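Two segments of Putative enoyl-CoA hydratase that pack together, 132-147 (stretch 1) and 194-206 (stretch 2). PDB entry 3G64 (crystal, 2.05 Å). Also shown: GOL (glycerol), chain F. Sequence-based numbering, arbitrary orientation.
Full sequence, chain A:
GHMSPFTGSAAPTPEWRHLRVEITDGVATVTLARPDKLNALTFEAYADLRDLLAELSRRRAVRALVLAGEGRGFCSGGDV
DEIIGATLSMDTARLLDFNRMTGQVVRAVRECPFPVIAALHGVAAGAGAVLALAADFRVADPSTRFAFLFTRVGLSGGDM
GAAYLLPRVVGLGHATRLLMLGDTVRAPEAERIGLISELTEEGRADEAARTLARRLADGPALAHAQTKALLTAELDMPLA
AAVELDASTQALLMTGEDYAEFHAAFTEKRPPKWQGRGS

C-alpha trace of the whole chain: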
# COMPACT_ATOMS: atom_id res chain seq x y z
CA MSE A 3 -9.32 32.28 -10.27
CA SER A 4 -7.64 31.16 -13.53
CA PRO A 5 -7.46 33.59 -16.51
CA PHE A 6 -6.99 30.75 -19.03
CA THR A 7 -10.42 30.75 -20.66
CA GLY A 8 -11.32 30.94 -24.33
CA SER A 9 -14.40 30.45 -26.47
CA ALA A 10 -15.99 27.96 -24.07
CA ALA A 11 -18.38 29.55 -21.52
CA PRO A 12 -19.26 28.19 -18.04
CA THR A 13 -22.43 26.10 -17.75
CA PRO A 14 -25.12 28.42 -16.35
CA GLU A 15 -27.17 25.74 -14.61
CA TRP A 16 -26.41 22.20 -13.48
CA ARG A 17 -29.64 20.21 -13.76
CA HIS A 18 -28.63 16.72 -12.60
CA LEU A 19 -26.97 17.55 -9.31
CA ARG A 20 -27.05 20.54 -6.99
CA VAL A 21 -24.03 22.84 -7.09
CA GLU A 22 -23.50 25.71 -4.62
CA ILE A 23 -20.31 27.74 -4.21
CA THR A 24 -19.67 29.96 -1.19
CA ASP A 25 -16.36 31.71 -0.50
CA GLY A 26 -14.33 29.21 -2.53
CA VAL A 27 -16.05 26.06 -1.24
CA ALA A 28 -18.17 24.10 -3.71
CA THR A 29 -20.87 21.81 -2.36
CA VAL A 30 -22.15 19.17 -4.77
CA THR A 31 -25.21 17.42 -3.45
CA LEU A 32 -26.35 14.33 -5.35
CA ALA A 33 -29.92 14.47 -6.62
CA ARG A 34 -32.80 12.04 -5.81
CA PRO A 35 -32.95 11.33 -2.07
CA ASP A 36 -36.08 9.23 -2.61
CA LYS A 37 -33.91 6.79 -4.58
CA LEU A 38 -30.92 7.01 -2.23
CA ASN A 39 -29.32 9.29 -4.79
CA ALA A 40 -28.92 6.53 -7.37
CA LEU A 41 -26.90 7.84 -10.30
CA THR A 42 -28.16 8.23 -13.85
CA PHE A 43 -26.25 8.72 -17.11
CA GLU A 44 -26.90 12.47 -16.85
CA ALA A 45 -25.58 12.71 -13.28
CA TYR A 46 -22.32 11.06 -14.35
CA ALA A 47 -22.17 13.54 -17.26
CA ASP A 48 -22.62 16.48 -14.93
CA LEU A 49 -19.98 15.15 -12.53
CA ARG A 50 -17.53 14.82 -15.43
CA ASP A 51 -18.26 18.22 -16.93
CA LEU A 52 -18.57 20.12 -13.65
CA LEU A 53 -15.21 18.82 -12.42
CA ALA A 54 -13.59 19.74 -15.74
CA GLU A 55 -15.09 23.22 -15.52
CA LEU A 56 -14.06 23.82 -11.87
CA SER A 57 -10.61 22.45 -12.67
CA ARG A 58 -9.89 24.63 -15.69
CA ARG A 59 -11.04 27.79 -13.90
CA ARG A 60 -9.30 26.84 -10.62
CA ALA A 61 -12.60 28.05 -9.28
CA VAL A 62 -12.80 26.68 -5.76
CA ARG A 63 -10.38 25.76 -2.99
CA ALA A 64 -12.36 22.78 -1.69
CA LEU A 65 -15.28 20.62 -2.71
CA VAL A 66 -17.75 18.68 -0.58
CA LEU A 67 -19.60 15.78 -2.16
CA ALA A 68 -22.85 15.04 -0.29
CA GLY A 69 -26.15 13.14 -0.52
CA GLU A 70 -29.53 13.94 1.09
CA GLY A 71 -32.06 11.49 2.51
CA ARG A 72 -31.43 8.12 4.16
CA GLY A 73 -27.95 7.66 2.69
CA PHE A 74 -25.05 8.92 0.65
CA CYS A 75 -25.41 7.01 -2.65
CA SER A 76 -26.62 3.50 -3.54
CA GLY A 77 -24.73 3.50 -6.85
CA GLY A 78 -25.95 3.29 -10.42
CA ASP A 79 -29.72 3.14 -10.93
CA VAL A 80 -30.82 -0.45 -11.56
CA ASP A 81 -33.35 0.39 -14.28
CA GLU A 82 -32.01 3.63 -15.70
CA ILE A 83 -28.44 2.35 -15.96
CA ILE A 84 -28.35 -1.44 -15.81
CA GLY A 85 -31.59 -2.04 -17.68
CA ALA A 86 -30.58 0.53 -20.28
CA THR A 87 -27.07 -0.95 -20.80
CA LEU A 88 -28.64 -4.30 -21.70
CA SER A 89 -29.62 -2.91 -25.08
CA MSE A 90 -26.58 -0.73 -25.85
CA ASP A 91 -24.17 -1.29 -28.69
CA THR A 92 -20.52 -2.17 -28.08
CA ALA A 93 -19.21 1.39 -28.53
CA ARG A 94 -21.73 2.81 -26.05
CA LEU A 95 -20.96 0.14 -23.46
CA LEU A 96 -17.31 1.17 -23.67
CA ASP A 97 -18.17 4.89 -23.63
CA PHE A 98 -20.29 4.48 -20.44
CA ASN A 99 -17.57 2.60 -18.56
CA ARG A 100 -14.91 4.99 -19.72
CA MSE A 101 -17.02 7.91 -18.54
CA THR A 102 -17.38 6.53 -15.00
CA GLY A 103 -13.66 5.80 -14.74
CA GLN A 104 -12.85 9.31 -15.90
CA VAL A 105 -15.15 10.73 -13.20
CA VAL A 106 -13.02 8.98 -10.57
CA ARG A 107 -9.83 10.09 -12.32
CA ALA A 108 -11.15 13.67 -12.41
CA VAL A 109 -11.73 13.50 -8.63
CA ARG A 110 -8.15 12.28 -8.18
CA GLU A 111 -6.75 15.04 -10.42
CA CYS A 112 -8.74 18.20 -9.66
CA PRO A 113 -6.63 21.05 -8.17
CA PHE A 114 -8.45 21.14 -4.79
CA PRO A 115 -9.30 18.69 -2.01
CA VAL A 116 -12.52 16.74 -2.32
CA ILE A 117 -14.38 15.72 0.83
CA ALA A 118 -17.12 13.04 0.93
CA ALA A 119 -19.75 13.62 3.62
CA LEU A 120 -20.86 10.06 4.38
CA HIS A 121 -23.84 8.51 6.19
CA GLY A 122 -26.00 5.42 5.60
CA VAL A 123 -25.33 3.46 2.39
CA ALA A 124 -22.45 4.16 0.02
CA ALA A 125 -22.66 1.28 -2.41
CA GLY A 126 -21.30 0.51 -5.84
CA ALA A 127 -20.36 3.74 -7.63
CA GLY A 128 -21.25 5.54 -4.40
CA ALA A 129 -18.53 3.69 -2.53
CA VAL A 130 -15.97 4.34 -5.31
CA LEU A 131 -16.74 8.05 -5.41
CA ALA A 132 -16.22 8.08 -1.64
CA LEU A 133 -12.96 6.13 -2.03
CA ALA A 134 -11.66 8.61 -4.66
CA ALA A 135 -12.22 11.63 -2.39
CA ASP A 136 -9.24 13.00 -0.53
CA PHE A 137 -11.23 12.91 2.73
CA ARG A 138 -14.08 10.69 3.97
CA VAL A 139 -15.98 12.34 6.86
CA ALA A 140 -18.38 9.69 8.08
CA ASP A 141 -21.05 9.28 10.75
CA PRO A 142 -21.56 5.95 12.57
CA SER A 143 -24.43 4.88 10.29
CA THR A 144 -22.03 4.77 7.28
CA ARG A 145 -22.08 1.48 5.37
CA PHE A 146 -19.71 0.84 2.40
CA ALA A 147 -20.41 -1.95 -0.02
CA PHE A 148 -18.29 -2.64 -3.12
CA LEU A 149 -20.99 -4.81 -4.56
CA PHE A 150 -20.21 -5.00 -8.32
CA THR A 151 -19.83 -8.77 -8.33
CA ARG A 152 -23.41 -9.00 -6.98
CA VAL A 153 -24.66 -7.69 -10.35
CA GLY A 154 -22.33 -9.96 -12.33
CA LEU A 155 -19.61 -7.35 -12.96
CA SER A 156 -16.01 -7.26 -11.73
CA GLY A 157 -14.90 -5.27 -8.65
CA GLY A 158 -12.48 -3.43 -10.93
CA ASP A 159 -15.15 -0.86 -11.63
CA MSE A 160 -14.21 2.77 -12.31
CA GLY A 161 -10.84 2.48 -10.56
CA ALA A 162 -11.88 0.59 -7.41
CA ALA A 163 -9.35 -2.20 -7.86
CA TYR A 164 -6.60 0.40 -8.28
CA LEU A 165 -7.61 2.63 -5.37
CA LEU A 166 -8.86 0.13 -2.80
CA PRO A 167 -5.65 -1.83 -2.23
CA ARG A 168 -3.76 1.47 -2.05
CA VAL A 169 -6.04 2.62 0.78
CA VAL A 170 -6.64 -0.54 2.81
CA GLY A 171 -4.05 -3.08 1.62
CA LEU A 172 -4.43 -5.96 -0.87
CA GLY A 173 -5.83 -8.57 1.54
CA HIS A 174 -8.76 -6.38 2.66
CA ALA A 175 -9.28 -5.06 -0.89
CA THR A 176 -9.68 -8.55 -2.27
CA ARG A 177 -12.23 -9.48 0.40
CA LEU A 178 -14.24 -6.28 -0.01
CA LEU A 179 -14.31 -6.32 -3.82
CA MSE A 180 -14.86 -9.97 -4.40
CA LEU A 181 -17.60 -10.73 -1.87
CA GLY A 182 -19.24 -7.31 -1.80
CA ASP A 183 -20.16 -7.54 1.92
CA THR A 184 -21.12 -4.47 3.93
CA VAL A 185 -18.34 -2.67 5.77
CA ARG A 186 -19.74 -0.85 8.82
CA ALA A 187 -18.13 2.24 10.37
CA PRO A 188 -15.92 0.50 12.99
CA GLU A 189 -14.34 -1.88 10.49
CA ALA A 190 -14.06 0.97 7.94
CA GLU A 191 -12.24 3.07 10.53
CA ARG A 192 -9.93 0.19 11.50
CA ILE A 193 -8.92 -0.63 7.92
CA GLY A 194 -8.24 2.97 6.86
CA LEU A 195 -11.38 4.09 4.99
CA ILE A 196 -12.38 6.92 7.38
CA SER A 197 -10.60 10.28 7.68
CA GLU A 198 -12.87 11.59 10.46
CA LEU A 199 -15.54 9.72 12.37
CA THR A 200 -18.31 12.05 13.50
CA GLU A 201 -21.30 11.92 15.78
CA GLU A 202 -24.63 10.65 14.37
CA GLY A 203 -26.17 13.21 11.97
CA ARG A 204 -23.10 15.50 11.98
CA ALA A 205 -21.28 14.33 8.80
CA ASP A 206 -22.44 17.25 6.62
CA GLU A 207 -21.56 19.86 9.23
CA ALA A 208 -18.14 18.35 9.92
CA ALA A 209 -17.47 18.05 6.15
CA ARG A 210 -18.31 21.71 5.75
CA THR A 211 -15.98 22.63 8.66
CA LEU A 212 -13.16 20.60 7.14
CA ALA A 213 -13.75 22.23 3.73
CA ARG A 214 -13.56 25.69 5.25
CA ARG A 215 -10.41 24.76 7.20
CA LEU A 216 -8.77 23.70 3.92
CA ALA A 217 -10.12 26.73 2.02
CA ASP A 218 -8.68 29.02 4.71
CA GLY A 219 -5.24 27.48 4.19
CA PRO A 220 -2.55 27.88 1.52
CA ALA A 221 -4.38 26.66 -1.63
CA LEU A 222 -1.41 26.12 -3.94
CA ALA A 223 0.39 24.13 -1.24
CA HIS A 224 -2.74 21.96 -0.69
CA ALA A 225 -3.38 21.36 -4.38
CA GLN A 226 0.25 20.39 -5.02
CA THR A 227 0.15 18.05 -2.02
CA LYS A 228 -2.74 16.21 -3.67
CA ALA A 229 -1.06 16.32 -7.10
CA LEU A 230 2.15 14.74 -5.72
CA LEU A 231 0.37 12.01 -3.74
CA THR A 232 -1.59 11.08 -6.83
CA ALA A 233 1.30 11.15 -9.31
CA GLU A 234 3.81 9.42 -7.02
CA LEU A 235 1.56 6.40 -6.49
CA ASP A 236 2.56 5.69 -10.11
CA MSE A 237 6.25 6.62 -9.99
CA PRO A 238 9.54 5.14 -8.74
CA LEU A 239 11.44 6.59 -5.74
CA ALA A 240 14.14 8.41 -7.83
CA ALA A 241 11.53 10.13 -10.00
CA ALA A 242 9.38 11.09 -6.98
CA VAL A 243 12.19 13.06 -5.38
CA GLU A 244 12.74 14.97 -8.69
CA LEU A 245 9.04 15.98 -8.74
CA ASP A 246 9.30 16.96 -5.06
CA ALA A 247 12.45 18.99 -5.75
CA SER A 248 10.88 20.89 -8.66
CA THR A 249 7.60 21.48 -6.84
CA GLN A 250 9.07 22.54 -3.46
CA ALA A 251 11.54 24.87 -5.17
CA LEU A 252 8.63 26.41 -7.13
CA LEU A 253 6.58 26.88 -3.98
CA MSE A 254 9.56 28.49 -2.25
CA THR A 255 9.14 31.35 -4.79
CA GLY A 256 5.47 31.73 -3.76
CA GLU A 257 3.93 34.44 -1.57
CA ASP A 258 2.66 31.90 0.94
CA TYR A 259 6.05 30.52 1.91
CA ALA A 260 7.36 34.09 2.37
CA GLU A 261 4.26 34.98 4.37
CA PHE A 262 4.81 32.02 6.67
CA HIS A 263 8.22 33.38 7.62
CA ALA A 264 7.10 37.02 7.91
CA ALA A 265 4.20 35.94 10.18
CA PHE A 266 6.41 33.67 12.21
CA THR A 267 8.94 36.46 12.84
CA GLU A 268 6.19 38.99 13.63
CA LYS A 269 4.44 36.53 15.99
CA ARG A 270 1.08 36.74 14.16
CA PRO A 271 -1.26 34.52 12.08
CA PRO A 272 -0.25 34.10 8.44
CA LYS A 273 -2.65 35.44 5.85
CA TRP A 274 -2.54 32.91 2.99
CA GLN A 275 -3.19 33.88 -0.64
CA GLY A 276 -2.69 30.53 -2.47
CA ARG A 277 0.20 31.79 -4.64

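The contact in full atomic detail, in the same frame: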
# COMPACT_ATOMS: atom_id res chain seq x y z
N ALA A 132 -16.72 7.82 -2.98
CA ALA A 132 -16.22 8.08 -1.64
C ALA A 132 -14.72 7.74 -1.56
O ALA A 132 -13.92 8.51 -1.04
CB ALA A 132 -17.01 7.27 -0.60
N LEU A 133 -14.35 6.58 -2.09
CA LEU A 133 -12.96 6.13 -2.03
C LEU A 133 -12.02 7.09 -2.80
O LEU A 133 -10.86 7.25 -2.43
CB LEU A 133 -12.90 4.71 -2.63
CG LEU A 133 -11.59 3.92 -2.63
CD1 LEU A 133 -11.16 3.67 -1.17
CD2 LEU A 133 -11.79 2.61 -3.39
N ALA A 134 -12.51 7.73 -3.85
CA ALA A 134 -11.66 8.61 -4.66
C ALA A 134 -11.41 9.97 -3.98
O ALA A 134 -10.41 10.63 -4.24
CB ALA A 134 -12.26 8.81 -6.05
N ALA A 135 -12.33 10.36 -3.12
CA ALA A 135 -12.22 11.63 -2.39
C ALA A 135 -10.93 11.66 -1.59
O ALA A 135 -10.37 10.61 -1.20
CB ALA A 135 -13.46 11.81 -1.43
N ASP A 136 -10.42 12.86 -1.36
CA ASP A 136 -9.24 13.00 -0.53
C ASP A 136 -9.57 12.71 0.93
O ASP A 136 -8.73 12.13 1.67
CB ASP A 136 -8.66 14.40 -0.72
CG ASP A 136 -8.35 14.67 -2.20
OD1 ASP A 136 -7.38 14.06 -2.70
OD2 ASP A 136 -9.11 15.42 -2.86
N PHE A 137 -10.78 13.10 1.35
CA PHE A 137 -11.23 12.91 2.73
C PHE A 137 -12.60 12.24 2.75
O PHE A 137 -13.48 12.59 1.95
CB PHE A 137 -11.31 14.24 3.52
CG PHE A 137 -9.99 14.97 3.65
CD1 PHE A 137 -9.22 14.83 4.79
CD2 PHE A 137 -9.55 15.80 2.64
CE1 PHE A 137 -8.01 15.51 4.92
CE2 PHE A 137 -8.32 16.48 2.74
CZ PHE A 137 -7.56 16.33 3.89
N ARG A 138 -12.77 11.28 3.68
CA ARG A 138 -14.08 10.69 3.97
C ARG A 138 -14.47 11.03 5.43
O ARG A 138 -13.89 10.52 6.40
CB ARG A 138 -14.08 9.18 3.75
CG ARG A 138 -14.09 8.76 2.23
CD ARG A 138 -13.45 7.37 2.00
NE ARG A 138 -12.04 7.43 2.36
CZ ARG A 138 -11.10 8.04 1.62
NH1 ARG A 138 -9.86 8.09 2.07
NH2 ARG A 138 -11.40 8.59 0.45
N VAL A 139 -15.45 11.92 5.56
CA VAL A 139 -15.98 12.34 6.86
C VAL A 139 -17.31 11.61 7.06
O VAL A 139 -18.27 11.86 6.35
CB VAL A 139 -16.14 13.87 6.88
CG1 VAL A 139 -16.83 14.34 8.15
CG2 VAL A 139 -14.74 14.54 6.70
N ALA A 140 -17.34 10.69 8.02
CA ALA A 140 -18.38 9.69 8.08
C ALA A 140 -19.03 9.65 9.44
O ALA A 140 -18.32 9.71 10.46
CB ALA A 140 -17.77 8.31 7.79
N ASP A 141 -20.35 9.51 9.47
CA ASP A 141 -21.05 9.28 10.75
C ASP A 141 -21.17 7.77 10.97
O ASP A 141 -20.83 6.99 10.08
CB ASP A 141 -22.36 10.10 10.89
CG ASP A 141 -23.62 9.38 10.42
OD1 ASP A 141 -24.70 10.03 10.44
OD2 ASP A 141 -23.55 8.19 10.03
N PRO A 142 -21.58 7.37 12.19
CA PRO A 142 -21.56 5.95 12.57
C PRO A 142 -22.51 5.08 11.80
O PRO A 142 -22.38 3.86 11.90
CB PRO A 142 -22.01 5.98 14.06
CG PRO A 142 -21.58 7.32 14.55
CD PRO A 142 -21.76 8.26 13.35
N SER A 143 -23.49 5.67 11.10
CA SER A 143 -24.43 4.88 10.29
C SER A 143 -23.83 4.49 8.90
O SER A 143 -24.46 3.79 8.08
CB SER A 143 -25.73 5.68 10.09
OG SER A 143 -25.53 6.75 9.16
N THR A 144 -22.62 4.95 8.63
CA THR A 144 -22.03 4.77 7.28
C THR A 144 -21.76 3.30 6.97
O THR A 144 -21.15 2.60 7.78
CB THR A 144 -20.72 5.55 7.15
OG1 THR A 144 -20.98 6.96 7.28
CG2 THR A 144 -20.05 5.27 5.78
N ARG A 145 -22.27 2.85 5.83
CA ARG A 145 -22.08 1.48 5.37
C ARG A 145 -21.57 1.42 3.91
O ARG A 145 -22.34 1.68 2.97
CB ARG A 145 -23.40 0.71 5.39
CG ARG A 145 -24.15 0.79 6.72
CD ARG A 145 -25.54 0.15 6.64
NE ARG A 145 -25.58 -0.70 7.80
CZ ARG A 145 -25.76 -2.02 7.80
NH1 ARG A 145 -26.06 -2.69 6.69
NH2 ARG A 145 -25.69 -2.65 8.96
N PHE A 146 -20.30 1.06 3.73
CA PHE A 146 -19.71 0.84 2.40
C PHE A 146 -20.03 -0.55 1.88
O PHE A 146 -20.00 -1.54 2.64
CB PHE A 146 -18.18 0.92 2.45
CG PHE A 146 -17.63 2.25 2.82
CD1 PHE A 146 -17.25 3.16 1.84
CD2 PHE A 146 -17.40 2.56 4.17
CE1 PHE A 146 -16.65 4.40 2.20
CE2 PHE A 146 -16.82 3.79 4.54
CZ PHE A 146 -16.46 4.72 3.55
N ALA A 147 -20.31 -0.64 0.59
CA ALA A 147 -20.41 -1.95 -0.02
C ALA A 147 -19.90 -1.88 -1.46
O ALA A 147 -20.43 -1.14 -2.28
CB ALA A 147 -21.88 -2.47 0.04
N GLY A 194 -8.78 1.79 7.54
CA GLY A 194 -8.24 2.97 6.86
C GLY A 194 -9.14 3.74 5.90
O GLY A 194 -8.67 4.64 5.18
N LEU A 195 -10.43 3.43 5.90
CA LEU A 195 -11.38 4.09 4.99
C LEU A 195 -11.98 5.39 5.51
O LEU A 195 -12.62 6.10 4.73
CB LEU A 195 -12.54 3.17 4.65
CG LEU A 195 -12.31 2.04 3.67
CD1 LEU A 195 -13.56 1.12 3.63
CD2 LEU A 195 -12.01 2.66 2.32
N ILE A 196 -11.79 5.70 6.79
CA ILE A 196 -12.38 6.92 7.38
C ILE A 196 -11.34 7.95 7.76
O ILE A 196 -10.38 7.62 8.48
CB ILE A 196 -13.16 6.59 8.67
CG1 ILE A 196 -14.20 5.51 8.39
CG2 ILE A 196 -13.79 7.86 9.30
CD1 ILE A 196 -15.15 5.90 7.32
N SER A 197 -11.53 9.19 7.32
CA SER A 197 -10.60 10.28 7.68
C SER A 197 -11.01 10.96 8.99
O SER A 197 -10.16 11.40 9.76
CB SER A 197 -10.56 11.32 6.56
OG SER A 197 -10.48 10.68 5.29
N GLU A 198 -12.31 11.05 9.21
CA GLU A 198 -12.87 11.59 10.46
C GLU A 198 -14.19 10.92 10.77
O GLU A 198 -15.09 10.91 9.94
CB GLU A 198 -13.10 13.09 10.36
CG GLU A 198 -13.73 13.65 11.64
CD GLU A 198 -13.97 15.13 11.59
OE1 GLU A 198 -13.51 15.79 10.64
OE2 GLU A 198 -14.63 15.64 12.53
N LEU A 199 -14.29 10.32 11.95
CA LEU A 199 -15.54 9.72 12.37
C LEU A 199 -16.29 10.77 13.18
O LEU A 199 -15.75 11.33 14.10
CB LEU A 199 -15.29 8.49 13.24
CG LEU A 199 -16.59 7.82 13.69
CD1 LEU A 199 -17.32 7.25 12.48
CD2 LEU A 199 -16.29 6.74 14.71
N THR A 200 -17.52 11.05 12.80
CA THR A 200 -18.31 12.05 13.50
C THR A 200 -19.38 11.40 14.36
O THR A 200 -19.57 10.18 14.36
CB THR A 200 -19.02 12.99 12.53
OG1 THR A 200 -20.14 12.30 11.96
CG2 THR A 200 -18.08 13.43 11.42
N GLU A 201 -20.08 12.26 15.09
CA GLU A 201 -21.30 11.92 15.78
C GLU A 201 -22.45 11.72 14.79
O GLU A 201 -22.47 12.31 13.71
CB GLU A 201 -21.64 13.11 16.67
CG GLU A 201 -22.13 12.80 18.03
CD GLU A 201 -22.68 14.07 18.70
OE1 GLU A 201 -21.89 15.02 18.89
OE2 GLU A 201 -23.89 14.11 19.01
N GLU A 202 -23.42 10.90 15.17
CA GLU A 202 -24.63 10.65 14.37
C GLU A 202 -25.28 11.95 13.87
O GLU A 202 -25.50 12.88 14.65
CB GLU A 202 -25.63 9.85 15.22
CG GLU A 202 -26.87 9.39 14.47
CD GLU A 202 -26.54 8.41 13.33
OE1 GLU A 202 -25.76 7.46 13.54
OE2 GLU A 202 -27.09 8.60 12.23
N GLY A 203 -25.59 12.01 12.58
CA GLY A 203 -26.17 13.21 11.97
C GLY A 203 -25.28 14.42 11.74
O GLY A 203 -25.74 15.43 11.23
N ARG A 204 -24.00 14.34 12.09
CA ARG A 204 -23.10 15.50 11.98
C ARG A 204 -22.11 15.45 10.78
O ARG A 204 -21.22 16.30 10.68
CB ARG A 204 -22.31 15.65 13.29
CG ARG A 204 -23.21 15.56 14.52
CD ARG A 204 -23.87 16.88 14.78
NE ARG A 204 -22.89 17.80 15.35
CZ ARG A 204 -22.81 18.11 16.65
NH1 ARG A 204 -23.67 17.60 17.53
NH2 ARG A 204 -21.86 18.95 17.06
N ALA A 205 -22.27 14.48 9.88
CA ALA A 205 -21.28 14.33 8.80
C ALA A 205 -21.24 15.58 7.90
O ALA A 205 -20.17 16.08 7.58
CB ALA A 205 -21.55 13.07 8.00
N ASP A 206 -22.41 16.09 7.51
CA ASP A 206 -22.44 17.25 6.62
C ASP A 206 -21.80 18.49 7.25
O ASP A 206 -21.05 19.22 6.61
CB ASP A 206 -23.87 17.54 6.16
CG ASP A 206 -24.44 16.41 5.29
OD1 ASP A 206 -23.87 16.11 4.24
OD2 ASP A 206 -25.48 15.81 5.65
C1 GOL F . -25.25 12.69 8.23
O1 GOL F . -24.49 12.66 9.40
C2 GOL F . -26.15 13.92 8.23
O2 GOL F . -25.40 15.05 7.88
C3 GOL F . -27.37 13.71 7.34
O3 GOL F . -28.25 12.81 8.00
O HOH W 1 -7.99 11.13 4.25
O HOH W 2 -9.25 7.36 4.96
O HOH W 3 -27.26 9.56 9.89

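The two stretches join as parallel strands, with Val 139 opposite Glu 198 and Ala 140 opposite Leu 199. Backbone bonds set the register: Ala 140 N donates to Glu 198 O (3.0 Å), and Thr 200 N to Ala 140 O (2.8 Å). At the start of the pairing Arg 138 O accepts from both Ser 197 N (2.9 Å) and Glu 198 N (3.3 Å).

Ser 197 points toward stretch 1, and its m rotamer (chi1 -44°) places OG where a strand carbonyl might otherwise serve: Arg 138 N donates to Ser 197 OG at 2.9 Å, nearly linearly. The same hydroxyl donates to water 1 (OG to water O, 2.7 Å), which in turn donates to Asp 136 O (2.9 Å).

The side chain of Arg 138 is bent rather than extended, with chi1 m, chi2 t and chi3 m, and this folding turns the guanidinium into a cluster of carbonyls. NE donates to Leu 195 O (2.8 Å), which lies at the guanidinium edge, near its plane. NH2 bonds Ala 132 O (2.9 Å) and Ala 135 O (2.8 Å), tying the strand to the end of the preceding helix, while NH1 reaches Gly 194 O through water 2. The buried arginine thus connects three backbone segments.

Beside it, Leu 195 (m, t) spreads between two apolar partners. Its CD2 meets Leu 133 CD1 at 3.7 Å, and its CD1 lies over one face of the Phe 146 ring, 4.2 Å from the centroid and 13° off the normal, a CH-pi contact. Ile 196 starts away from stretch 1, but its m, m conformation brings CD1 back to 3.6 Å from Ala 140 CB and 3.9 Å from Phe 146 CE2, at the ring edge. On the sheet face it shares with Glu 198, Val 139 (t) sets CG1 3.6 Å from Thr 200 CG2.

Asp 141 has an unusual chi1 of 92°, between wells, and its two carboxylate oxygens serve different partners. OD2 accepts from Ser 143 N (2.7 Å) and Ser 143 OG (2.6 Å) within the type I turn; OD1 accepts from Gly 203 N (3.0 Å), in the type II turn of stretch 2. Glu 202 OE2 comes within 3.3 Å of Asp 141 OD1, an approach of like charges eased by water 3, which donates to both oxygens. A glycerol, probably from the crystallisation liquor, also bridges the stretches: its O1 donates to Asp 141 OD1 (2.8 Å) and accepts from Ala 205 N (2.9 Å).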